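Mandelate racemase / muconate lactonizing enzyme family protein (Agrobacterium tumefaciens, PDB 4DXK) probably acts as a lyase or racemase of the enolase superfamily, with a metal ion held at the mouth of its barrel domain, though its substrate is not established. Local coordinates at residues G73-G78 / F276-E281; V288-S293 / S299-I304; Q66-Y71 / R82-F87. All blocks are in the same frame, centred on the assembly; numbering follows the deposited sequence.

Contact 1. Residues G73-G78 / F276-E281; sequences GFRSSG and FRDLLE
Arg-75 and Asp-278 meet as a side-on salt bridge in which one carboxylate oxygen takes both N-H groups on one edge of the guanidinium. NH2 makes the shorter bond, 2.7 Å to Asp-278 OD2, nearly straight at 160° and directed at the anti lone pair of that oxygen. The second, from Arg-75 NE to the same OD2, is 3.2 Å long and more bent. Both bonds lie close to the guanidinium plane, which is turned 34° from the carboxylate, so the acid sits at the guanidinium's edge with its own plane rotated out of that of the arginine. Arginine suits a loop facing a helix because its long chain can span backbones whose nearest CA atoms, those of Arg-75 and Phe-276, are 9.4 Å apart; a bend at chi2 (-135°) helps to steer it across. Aspartate needs only its short stem, since its CB already points at the loop. OD1 of Asp-278 is engaged by Ser-249 of the second subunit, and the two oxygens thus serve different chains. The bridge ties the loop between helices 61-68 and 79-99, in the N-terminal domain, to helix 272-281 of the barrel, while Phe-276 on that helix packs against strand 287-290 and helix 297-310.

Contact 2. Residues V288-S293 / S299-I304; sequences VMLDIS and SEARKI
Leu-290 and Ile-304 reach toward each other tip to tip, CD2 of the leucine lying 3.7 Å from CG2 of the isoleucine. The side-chain contacts between 288-293 and 299-304 are all apolar. The same Ile-304 CG2 also receives Val-288 CG1 at 3.9 Å. This methyl stands opposite the backbone N, which lets it face both (CG1, by contrast, lies beside that N at chi1 -69°). Ala-301, one helical turn earlier, meets Leu-290 CD1 at 3.8 Å and Ile-292 CG2 at 3.7 Å through its single CB; a small residue suits the place where the backbones come closest, with 5.9 Å between the CA atoms of Ile-292 and Ala-301. Within 288-293, Asp-291 OD1 accepts from the backbone N of Ser-293, forming an Asx turn, and from Ser-293 OG at 2.7 Å; its OD2 bonds His-318. The axes of strand 288-290 and helical segment 299-304 run antiparallel, 176° between their directions and 10.0 Å apart at closest; their parent elements open a beta-alpha-beta unit of the barrel. With no hydrogen bond joining the two segments, their cohesion rests on the fit of methyl groups from the branched side chains and Ala-301, and on exclusion of water.

Contact 3. Residues Q66-Y71 / R82-F87; sequences QDLVGY and RGNSAF
Leu-68 meets Phe-87 and Asn-84 together, its methyl end going to the ring and its CB and carbonyl to the amide. CD1 of the leucine lies 3.5 Å from CD2 of Phe-87 and 3.8 Å from CE2, so one methyl rests obliquely by one flank of the ring, and the two side chains cross at about a right angle. The amide of Asn-84 lies alongside the stem of the leucine, with OD1 3.6 Å from Leu-68 CB. Its ND2 donates to Leu-68 O over 3.0 Å, a weak bond because the N-H points well off the oxygen, at 129°. Phe-87 follows Asn-84 by three residues, which places both on the same side of helix 79-99; trans to its backbone N (chi1 177°), the ring carbon CG of the phenylalanine reaches out toward the leucine.

The second shell sets these groups in place. Asn-84 OD1 is hydrogen-bonded to Tyr-44 OH, the stronger polar partner of the amide, which helps to fix its rotation and leaves ND2 facing the carbonyl. Helix 38-53 lies against both sides of the contact: Ile-49 touches Leu-68 and Asn-84, and Val-53 touches Phe-87. Beyond the ring, Ile-3, Leu-6 and Val-22 of the antiparallel sheet complete an apolar bed.

Leu-68 and Phe-87, both buried, supply the apolar part of the contact, whereas an asparagine, able both to donate and to accept, supplies a polar partner to the carbonyl of Leu-68. The contact thus combines leucine-on-ring packing with an amide that touches the leucine stem and adds a weak, directional bond.

How the contacts relate
Contact 2 is the core contact, wholly buried and purely apolar within the barrel, whereas contacts 1 and 3 are only partly buried and use polar groups: a full ionic pair in contact 1, a weak amide bond beside apolar packing in contact 3. Contact 3 stays inside the N-terminal domain; contact 1 joins that domain to the barrel. Phe-276 connects contacts 1 and 2: it touches nothing of 73-78, but its ring edge atom CE1 packs on Met-289 O. Contacts 1 and 3 share the chain between helices 61-68 and 79-99, with Ser-77 O near Arg-82 NH1, and both reach the second subunit. Ser-85 of contact 3 packs against the loop of contact 2.

Contact 1. Residues G73-G78 / F276-E281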
# COMPACT_ATOMS: atom_id res chain seq x y z
N GLY A 73 9.19 -14.73 -26.25
CA GLY A 73 10.19 -15.54 -25.56
C GLY A 73 11.18 -14.77 -24.71
O GLY A 73 12.12 -15.36 -24.17
N PHE A 74 10.97 -13.47 -24.57
CA PHE A 74 11.81 -12.60 -23.76
C PHE A 74 11.48 -12.79 -22.26
O PHE A 74 10.48 -13.43 -21.91
CB PHE A 74 11.57 -11.14 -24.19
CG PHE A 74 10.15 -10.73 -24.04
CD1 PHE A 74 9.68 -10.22 -22.83
CD2 PHE A 74 9.24 -10.90 -25.08
CE1 PHE A 74 8.35 -9.87 -22.67
CE2 PHE A 74 7.91 -10.55 -24.92
CZ PHE A 74 7.46 -10.04 -23.72
N ARG A 75 12.30 -12.22 -21.39
CA ARG A 75 12.11 -12.28 -19.94
C ARG A 75 11.84 -13.72 -19.51
O ARG A 75 10.89 -14.02 -18.79
CB ARG A 75 10.99 -11.34 -19.48
CG ARG A 75 10.91 -11.14 -17.96
CD ARG A 75 9.47 -11.24 -17.51
NE ARG A 75 9.27 -11.03 -16.08
CZ ARG A 75 9.16 -12.01 -15.18
NH1 ARG A 75 9.27 -13.28 -15.56
NH2 ARG A 75 8.95 -11.71 -13.90
N SER A 76 12.70 -14.62 -19.97
CA SER A 76 12.52 -16.04 -19.71
C SER A 76 13.85 -16.74 -19.82
O SER A 76 14.87 -16.14 -20.18
CB SER A 76 11.54 -16.64 -20.71
OG SER A 76 12.21 -17.00 -21.90
N SER A 77 13.83 -18.03 -19.50
CA SER A 77 14.99 -18.91 -19.67
C SER A 77 14.74 -19.92 -20.80
O SER A 77 15.31 -21.00 -20.81
CB SER A 77 15.30 -19.62 -18.36
OG SER A 77 14.13 -20.19 -17.81
N GLY A 78 13.88 -19.54 -21.75
CA GLY A 78 13.56 -20.40 -22.89
C GLY A 78 14.68 -20.51 -23.92
O GLY A 78 15.75 -19.92 -23.78
N PHE A 276 14.46 -9.79 -12.75
CA PHE A 276 15.09 -9.50 -11.47
C PHE A 276 14.59 -8.21 -10.84
O PHE A 276 14.49 -8.12 -9.62
CB PHE A 276 16.62 -9.61 -11.58
CG PHE A 276 17.07 -11.02 -11.71
CD1 PHE A 276 17.33 -11.78 -10.58
CD2 PHE A 276 17.15 -11.64 -12.95
CE1 PHE A 276 17.70 -13.12 -10.70
CE2 PHE A 276 17.52 -12.98 -13.07
CZ PHE A 276 17.79 -13.72 -11.94
N ARG A 277 14.22 -7.23 -11.67
CA ARG A 277 13.47 -6.09 -11.14
C ARG A 277 12.19 -6.57 -10.47
O ARG A 277 11.87 -6.16 -9.35
CB ARG A 277 13.12 -5.10 -12.26
CG ARG A 277 11.99 -4.13 -11.88
CD ARG A 277 11.72 -3.11 -12.99
NE ARG A 277 10.44 -2.43 -12.76
CZ ARG A 277 9.70 -1.85 -13.70
NH1 ARG A 277 10.11 -1.80 -14.95
NH2 ARG A 277 8.54 -1.31 -13.37
N ASP A 278 11.44 -7.44 -11.15
CA ASP A 278 10.20 -7.96 -10.59
C ASP A 278 10.48 -8.67 -9.26
O ASP A 278 9.72 -8.51 -8.29
CB ASP A 278 9.54 -8.94 -11.57
CG ASP A 278 8.96 -8.26 -12.81
OD1 ASP A 278 8.91 -7.01 -12.89
OD2 ASP A 278 8.55 -9.01 -13.72
N LEU A 279 11.55 -9.45 -9.19
CA LEU A 279 11.91 -10.14 -7.96
C LEU A 279 12.22 -9.14 -6.85
O LEU A 279 11.72 -9.26 -5.73
CB LEU A 279 13.10 -11.06 -8.21
CG LEU A 279 13.68 -11.78 -7.00
CD1 LEU A 279 12.67 -12.74 -6.40
CD2 LEU A 279 14.97 -12.48 -7.36
N LEU A 280 13.05 -8.16 -7.15
CA LEU A 280 13.39 -7.15 -6.15
C LEU A 280 12.16 -6.37 -5.66
O LEU A 280 12.04 -6.04 -4.48
CB LEU A 280 14.46 -6.20 -6.69
CG LEU A 280 15.81 -6.84 -7.01
CD1 LEU A 280 16.72 -5.88 -7.78
CD2 LEU A 280 16.50 -7.30 -5.74
N GLU A 281 11.24 -6.09 -6.57
CA GLU A 281 10.02 -5.35 -6.24
C GLU A 281 9.09 -6.10 -5.29
O GLU A 281 8.20 -5.48 -4.69
CB GLU A 281 9.25 -4.93 -7.50
CG GLU A 281 9.88 -3.80 -8.29
CD GLU A 281 9.03 -3.33 -9.47
OE1 GLU A 281 7.98 -3.94 -9.76
OE2 GLU A 281 9.41 -2.33 -10.11

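Contact 2. Residues V288-S293 / S299-I304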
# COMPACT_ATOMS: atom_id res chain seq x y z
N VAL A 288 20.47 -13.43 -4.73
CA VAL A 288 20.09 -13.30 -6.13
C VAL A 288 20.90 -14.31 -6.93
O VAL A 288 22.12 -14.19 -7.09
CB VAL A 288 20.27 -11.86 -6.63
CG1 VAL A 288 20.02 -11.77 -8.13
CG2 VAL A 288 19.33 -10.92 -5.85
N MET A 289 20.19 -15.33 -7.42
CA MET A 289 20.79 -16.40 -8.20
C MET A 289 20.50 -16.16 -9.66
O MET A 289 19.44 -15.67 -10.02
CB MET A 289 20.18 -17.75 -7.84
CG MET A 289 19.93 -17.91 -6.39
SD MET A 289 21.42 -18.13 -5.41
CE MET A 289 22.07 -19.67 -6.08
N LEU A 290 21.46 -16.53 -10.50
CA LEU A 290 21.25 -16.44 -11.93
C LEU A 290 22.14 -17.49 -12.58
O LEU A 290 23.09 -17.97 -11.96
CB LEU A 290 21.58 -15.04 -12.45
CG LEU A 290 22.97 -14.46 -12.18
CD1 LEU A 290 24.01 -14.98 -13.16
CD2 LEU A 290 22.93 -12.94 -12.24
N ASP A 291 21.82 -17.85 -13.82
CA ASP A 291 22.71 -18.66 -14.64
C ASP A 291 22.98 -17.84 -15.88
O ASP A 291 22.05 -17.48 -16.61
CB ASP A 291 22.04 -20.00 -14.97
CG ASP A 291 22.92 -20.90 -15.81
OD1 ASP A 291 23.36 -20.44 -16.88
OD2 ASP A 291 23.17 -22.06 -15.40
N ILE A 292 24.26 -17.52 -16.12
CA ILE A 292 24.61 -16.63 -17.20
C ILE A 292 24.18 -17.15 -18.57
O ILE A 292 23.96 -16.36 -19.49
CB ILE A 292 26.13 -16.33 -17.22
CG1 ILE A 292 26.93 -17.60 -17.41
CG2 ILE A 292 26.55 -15.59 -15.95
CD1 ILE A 292 28.40 -17.33 -17.58
N SER A 293 24.07 -18.47 -18.70
CA SER A 293 23.67 -19.09 -19.97
C SER A 293 22.16 -19.23 -20.13
O SER A 293 21.70 -19.70 -21.18
CB SER A 293 24.35 -20.45 -20.16
OG SER A 293 23.77 -21.47 -19.36
N SER A 299 26.17 -10.14 -20.26
CA SER A 299 25.62 -8.79 -20.42
C SER A 299 24.45 -8.53 -19.47
O SER A 299 24.44 -7.53 -18.75
CB SER A 299 25.23 -8.53 -21.87
OG SER A 299 26.41 -8.47 -22.67
N GLU A 300 23.46 -9.42 -19.43
CA GLU A 300 22.38 -9.23 -18.45
C GLU A 300 22.88 -9.52 -17.05
O GLU A 300 22.53 -8.78 -16.12
CB GLU A 300 21.14 -10.09 -18.77
CG GLU A 300 20.36 -9.58 -19.97
CD GLU A 300 19.86 -8.14 -19.79
OE1 GLU A 300 19.22 -7.83 -18.76
OE2 GLU A 300 20.09 -7.32 -20.70
N ALA A 301 23.70 -10.55 -16.87
CA ALA A 301 24.13 -10.95 -15.53
C ALA A 301 24.87 -9.86 -14.80
O ALA A 301 24.67 -9.66 -13.60
CB ALA A 301 24.95 -12.22 -15.60
N ARG A 302 25.75 -9.14 -15.50
CA ARG A 302 26.54 -8.12 -14.83
C ARG A 302 25.64 -6.99 -14.33
O ARG A 302 25.90 -6.37 -13.30
CB ARG A 302 27.68 -7.59 -15.75
CG ARG A 302 27.25 -6.69 -16.89
CD ARG A 302 28.34 -6.63 -17.95
NE ARG A 302 28.08 -5.71 -19.04
CZ ARG A 302 28.79 -4.61 -19.27
NH1 ARG A 302 29.78 -4.25 -18.45
NH2 ARG A 302 28.51 -3.85 -20.32
N LYS A 303 24.58 -6.71 -15.08
CA LYS A 303 23.66 -5.64 -14.73
C LYS A 303 22.73 -6.10 -13.60
O LYS A 303 22.38 -5.31 -12.72
CB LYS A 303 22.89 -5.21 -15.98
CG LYS A 303 23.82 -4.67 -17.06
CD LYS A 303 23.17 -4.50 -18.42
CE LYS A 303 24.25 -4.23 -19.47
NZ LYS A 303 23.66 -4.08 -20.82
N ILE A 304 22.32 -7.36 -13.63
CA ILE A 304 21.56 -7.93 -12.52
C ILE A 304 22.36 -7.84 -11.22
O ILE A 304 21.84 -7.47 -10.17
CB ILE A 304 21.16 -9.39 -12.81
CG1 ILE A 304 20.12 -9.43 -13.94
CG2 ILE A 304 20.62 -10.07 -11.56
CD1 ILE A 304 20.04 -10.76 -14.67

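Contact 3. Residues Q66-Y71 / R82-F87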
# COMPACT_ATOMS: atom_id res chain seq x y z
N GLN A 66 20.80 -6.29 -27.31
CA GLN A 66 19.53 -5.63 -27.59
C GLN A 66 18.91 -6.17 -28.88
O GLN A 66 17.70 -6.44 -28.94
CB GLN A 66 19.77 -4.13 -27.70
CG GLN A 66 18.53 -3.24 -27.75
CD GLN A 66 18.92 -1.77 -27.89
OE1 GLN A 66 20.10 -1.45 -28.02
NE2 GLN A 66 17.93 -0.88 -27.88
N ASP A 67 19.74 -6.33 -29.91
CA ASP A 67 19.25 -6.74 -31.23
C ASP A 67 18.72 -8.17 -31.26
O ASP A 67 17.99 -8.53 -32.20
CB ASP A 67 20.35 -6.57 -32.29
CG ASP A 67 20.62 -5.12 -32.64
OD1 ASP A 67 19.78 -4.26 -32.32
OD2 ASP A 67 21.66 -4.85 -33.28
N LEU A 68 19.07 -8.99 -30.27
CA LEU A 68 18.62 -10.38 -30.24
C LEU A 68 17.41 -10.61 -29.32
O LEU A 68 16.88 -11.72 -29.28
CB LEU A 68 19.76 -11.33 -29.88
CG LEU A 68 20.89 -11.41 -30.91
CD1 LEU A 68 21.96 -12.37 -30.44
CD2 LEU A 68 20.36 -11.83 -32.28
N VAL A 69 16.99 -9.59 -28.58
CA VAL A 69 15.78 -9.73 -27.77
C VAL A 69 14.59 -10.02 -28.68
O VAL A 69 14.35 -9.31 -29.65
CB VAL A 69 15.50 -8.48 -26.92
CG1 VAL A 69 14.16 -8.61 -26.22
CG2 VAL A 69 16.63 -8.24 -25.90
N GLY A 70 13.85 -11.08 -28.37
CA GLY A 70 12.75 -11.49 -29.23
C GLY A 70 11.46 -10.75 -28.98
O GLY A 70 11.20 -10.28 -27.87
N TYR A 71 10.64 -10.64 -30.01
CA TYR A 71 9.27 -10.19 -29.85
C TYR A 71 8.52 -11.15 -28.92
O TYR A 71 7.67 -10.72 -28.12
CB TYR A 71 8.60 -10.14 -31.23
CG TYR A 71 7.18 -9.66 -31.18
CD1 TYR A 71 6.89 -8.34 -30.89
CD2 TYR A 71 6.13 -10.53 -31.43
CE1 TYR A 71 5.58 -7.89 -30.85
CE2 TYR A 71 4.81 -10.09 -31.39
CZ TYR A 71 4.55 -8.77 -31.09
OH TYR A 71 3.26 -8.32 -31.05
N ARG A 82 18.45 -18.88 -24.13
CA ARG A 82 19.64 -19.70 -23.92
C ARG A 82 20.62 -19.56 -25.09
O ARG A 82 21.83 -19.44 -24.88
CB ARG A 82 19.26 -21.17 -23.68
CG ARG A 82 18.43 -21.33 -22.42
CD ARG A 82 18.43 -22.74 -21.83
NE ARG A 82 18.01 -23.78 -22.77
CZ ARG A 82 16.75 -24.01 -23.14
NH1 ARG A 82 15.75 -23.26 -22.67
NH2 ARG A 82 16.49 -25.00 -23.99
N GLY A 83 20.10 -19.51 -26.31
CA GLY A 83 20.97 -19.29 -27.45
C GLY A 83 21.62 -17.92 -27.44
O GLY A 83 22.82 -17.78 -27.68
N ASN A 84 20.82 -16.90 -27.15
CA ASN A 84 21.34 -15.54 -27.04
C ASN A 84 22.43 -15.44 -25.98
O ASN A 84 23.42 -14.71 -26.15
CB ASN A 84 20.24 -14.54 -26.66
CG ASN A 84 19.21 -14.38 -27.74
OD1 ASN A 84 19.38 -14.80 -28.88
ND2 ASN A 84 18.09 -13.74 -27.38
N SER A 85 22.25 -16.16 -24.89
CA SER A 85 23.18 -16.11 -23.76
C SER A 85 24.51 -16.77 -24.11
O SER A 85 25.57 -16.23 -23.79
CB SER A 85 22.56 -16.79 -22.54
OG SER A 85 21.34 -16.18 -22.14
N ALA A 86 24.46 -17.93 -24.77
CA ALA A 86 25.68 -18.59 -25.21
C ALA A 86 26.43 -17.68 -26.18
O ALA A 86 27.66 -17.53 -26.08
CB ALA A 86 25.35 -19.90 -25.88
N PHE A 87 25.70 -17.06 -27.10
CA PHE A 87 26.29 -16.12 -28.04
C PHE A 87 26.96 -14.94 -27.32
O PHE A 87 28.09 -14.57 -27.65
CB PHE A 87 25.22 -15.64 -29.04
CG PHE A 87 25.69 -14.60 -30.01
CD1 PHE A 87 26.52 -14.95 -31.07
CD2 PHE A 87 25.31 -13.28 -29.87
CE1 PHE A 87 26.95 -14.00 -31.96
CE2 PHE A 87 25.75 -12.32 -30.76
CZ PHE A 87 26.57 -12.68 -31.81